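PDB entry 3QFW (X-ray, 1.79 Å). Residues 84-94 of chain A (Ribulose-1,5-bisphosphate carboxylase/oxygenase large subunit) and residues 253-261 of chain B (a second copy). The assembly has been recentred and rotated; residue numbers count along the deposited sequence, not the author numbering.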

# COMPACT_ATOMS: atom_id res chain seq x y z
N LEU A 84 -8.09 6.52 2.74
CA LEU A 84 -6.64 6.68 2.69
C LEU A 84 -6.28 7.53 1.47
O LEU A 84 -5.44 8.44 1.55
N ASN A 85 -6.92 7.24 0.34
CA ASN A 85 -6.78 8.05 -0.87
C ASN A 85 -6.91 9.55 -0.59
O ASN A 85 -5.99 10.33 -0.88
N MET A 86 -8.03 9.96 -0.01
CA MET A 86 -8.26 11.38 0.23
C MET A 86 -7.34 11.95 1.33
O MET A 86 -7.01 13.14 1.30
N LEU A 87 -6.92 11.11 2.27
CA LEU A 87 -6.04 11.58 3.33
C LEU A 87 -4.62 11.84 2.83
O LEU A 87 -3.98 12.82 3.23
N PHE A 88 -4.11 10.98 1.95
CA PHE A 88 -2.68 11.01 1.67
C PHE A 88 -2.30 10.40 0.33
O PHE A 88 -1.11 10.16 0.09
N GLY A 89 -3.28 10.14 -0.52
CA GLY A 89 -3.02 9.50 -1.80
C GLY A 89 -1.89 10.17 -2.56
O GLY A 89 -0.82 9.57 -2.76
N ASN A 90 -2.13 11.41 -2.98
CA ASN A 90 -1.16 12.17 -3.76
C ASN A 90 0.02 12.64 -2.93
O ASN A 90 1.16 12.59 -3.38
N SER A 91 -0.26 13.13 -1.73
CA SER A 91 0.78 13.79 -0.94
C SER A 91 1.83 12.80 -0.47
O SER A 91 2.92 13.17 -0.05
N SER A 92 1.50 11.52 -0.56
CA SER A 92 2.46 10.51 -0.15
C SER A 92 3.63 10.51 -1.11
O SER A 92 4.69 9.98 -0.80
N ILE A 93 3.44 11.11 -2.29
CA ILE A 93 4.50 11.18 -3.30
C ILE A 93 5.50 12.30 -2.99
O ILE A 93 6.64 12.29 -3.47
N GLN A 94 5.08 13.26 -2.18
CA GLN A 94 5.95 14.38 -1.84
C GLN A 94 6.85 14.02 -0.67
O GLN A 94 6.43 13.31 0.24
N ALA B 253 -2.58 3.00 -14.86
CA ALA B 253 -2.24 2.98 -13.45
C ALA B 253 -1.99 4.39 -12.92
O ALA B 253 -1.45 5.24 -13.63
N HIS B 254 -2.41 4.63 -11.68
CA HIS B 254 -2.19 5.89 -10.98
C HIS B 254 -1.32 5.65 -9.74
O HIS B 254 -1.43 4.60 -9.09
N PRO B 255 -0.47 6.62 -9.39
CA PRO B 255 0.51 6.35 -8.33
C PRO B 255 0.06 6.69 -6.89
O PRO B 255 0.91 6.76 -6.01
N ALA B 256 -1.23 6.92 -6.66
CA ALA B 256 -1.70 7.24 -5.31
C ALA B 256 -1.15 6.24 -4.28
O ALA B 256 -1.25 5.04 -4.48
N MET B 257 -0.56 6.77 -3.21
CA MET B 257 0.04 5.98 -2.10
C MET B 257 1.33 5.23 -2.45
O MET B 257 1.78 4.38 -1.68
N ALA B 258 1.94 5.57 -3.58
CA ALA B 258 3.18 4.90 -3.98
C ALA B 258 4.38 5.40 -3.18
O ALA B 258 5.44 4.80 -3.21
N GLY B 259 4.20 6.51 -2.47
CA GLY B 259 5.31 7.10 -1.73
C GLY B 259 5.33 6.70 -0.27
O GLY B 259 6.24 7.07 0.48
N ALA B 260 4.33 5.94 0.15
CA ALA B 260 4.17 5.60 1.56
C ALA B 260 5.33 4.73 2.03
O ALA B 260 5.77 4.81 3.17
N ALA B 261 5.82 3.88 1.12
CA ALA B 261 7.02 3.10 1.37
C ALA B 261 8.08 3.54 0.35
O ALA B 261 7.76 3.97 -0.75

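One backbone hydrogen bond crosses the contact, and side chains pack around it. B:Met257 N donates to A:Gly89 O over 2.8 Å, nearly straight at 165°, and the same oxygen accepts A:Ser92 OG at 2.9 Å. The p rotamer of A:Ser92 (74°) allows this bond: its CB points toward chain B while its hydroxyl turns back to its own chain's carbonyl. A:Ser92 OG also lies 3.2 Å from B:Met257 CA, close against the turn.

B:Met257 gives up more surface to the contact than any other residue here, although its CA-to-CB bond points away. It sits third in the type II turn from B:Pro255 to B:Ala258, with positive phi, and its m, m, m side chain folds so that SD lies 4.3 Å from A:Phe88 CD2 and 4.3 Å from A:Ser92 CB. A:Phe88, in t, meets the sulfur obliquely.

A:Ile93 starts sideways, but its m, m conformation swings CD1 into the turn, 3.9 Å from B:Ala258 CB and 3.5 Å from both B:Pro255 O and B:Gly259 N. One methyl thus covers the turn that B:Ala258 N closes by bonding to B:Pro255 O at 2.9 Å.

The two glycines mark where side chains do not fit. A CB on B:Gly259 would fall 1.8 Å from A:Ser92 O; without one, B:Gly259 CA approaches that O to 3.1 Å in a CA-H...O contact. At A:Gly89, a CB would lie 2.5 Å from A:Asn85 OD1, a clash within its own chain. A:Asn85, in t, places that OD1 3.7 Å from B:Ala256 CB.

B:His254 points toward chain A in t, and its ND1 accepts B:Ala256 N at 3.0 Å, a side-chain-to-backbone bond that ties the residue before the turn to B:Ala256, its second residue. The side-chain end of A:Asn90, an m rotamer, comes to the edge of this imidazole.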

# COMPACT_ATOMS: atom_id res chain seq x y z
CB LEU A 84 -5.94 5.31 2.64
CG LEU A 84 -5.94 4.44 3.89
CD1 LEU A 84 -4.97 3.26 3.73
CD2 LEU A 84 -5.59 5.25 5.13
CB ASN A 85 -7.81 7.61 -1.94
CG ASN A 85 -7.46 8.11 -3.36
OD1 ASN A 85 -6.31 8.47 -3.65
ND2 ASN A 85 -8.45 8.12 -4.24
CB MET A 86 -9.74 11.66 0.55
CG MET A 86 -10.69 11.54 -0.67
SD MET A 86 -10.04 12.08 -2.31
CE MET A 86 -9.95 10.51 -3.11
CB LEU A 87 -6.00 10.59 4.50
CG LEU A 87 -7.25 10.50 5.38
CD1 LEU A 87 -7.10 9.37 6.40
CD2 LEU A 87 -7.45 11.83 6.08
CB PHE A 88 -1.95 10.26 2.78
CG PHE A 88 -0.53 10.70 2.97
CD1 PHE A 88 -0.21 12.05 3.08
CD2 PHE A 88 0.48 9.76 3.08
CE1 PHE A 88 1.10 12.45 3.27
CE2 PHE A 88 1.80 10.15 3.28
CZ PHE A 88 2.11 11.49 3.38
CB ASN A 90 -1.81 13.42 -4.37
CG ASN A 90 -2.58 13.13 -5.65
OD1 ASN A 90 -3.54 13.84 -5.98
ND2 ASN A 90 -2.17 12.09 -6.38
CB SER A 91 0.17 14.56 0.23
OG SER A 91 -0.49 15.73 -0.24
CB SER A 92 1.82 9.13 -0.12
OG SER A 92 1.62 8.64 -1.42
CB ILE A 93 3.93 11.41 -4.72
CG1 ILE A 93 2.89 10.35 -5.06
CG2 ILE A 93 5.06 11.45 -5.76
CD1 ILE A 93 3.37 8.94 -4.81
CB GLN A 94 5.14 15.64 -1.57
CG GLN A 94 4.54 16.26 -2.83
CD GLN A 94 3.10 16.67 -2.63
OE1 GLN A 94 2.69 17.03 -1.53
NE2 GLN A 94 2.31 16.61 -3.70
CB ALA B 253 -1.04 2.08 -13.20
CB HIS B 254 -3.52 6.50 -10.53
CG HIS B 254 -3.40 7.88 -9.97
ND1 HIS B 254 -3.18 8.12 -8.63
CD2 HIS B 254 -3.45 9.10 -10.57
CE1 HIS B 254 -3.10 9.43 -8.43
NE2 HIS B 254 -3.27 10.04 -9.59
CB PRO B 255 1.68 7.25 -8.73
CG PRO B 255 1.01 8.45 -9.33
CD PRO B 255 -0.17 7.87 -10.12
CB ALA B 256 -3.22 7.26 -5.27
CB MET B 257 -0.99 5.05 -1.43
CG MET B 257 -1.88 5.73 -0.38
SD MET B 257 -1.04 6.21 1.17
CE MET B 257 -0.59 4.59 1.77
CB ALA B 258 3.42 5.08 -5.48
CB ALA B 260 2.86 4.89 1.78
CB ALA B 261 6.71 1.62 1.24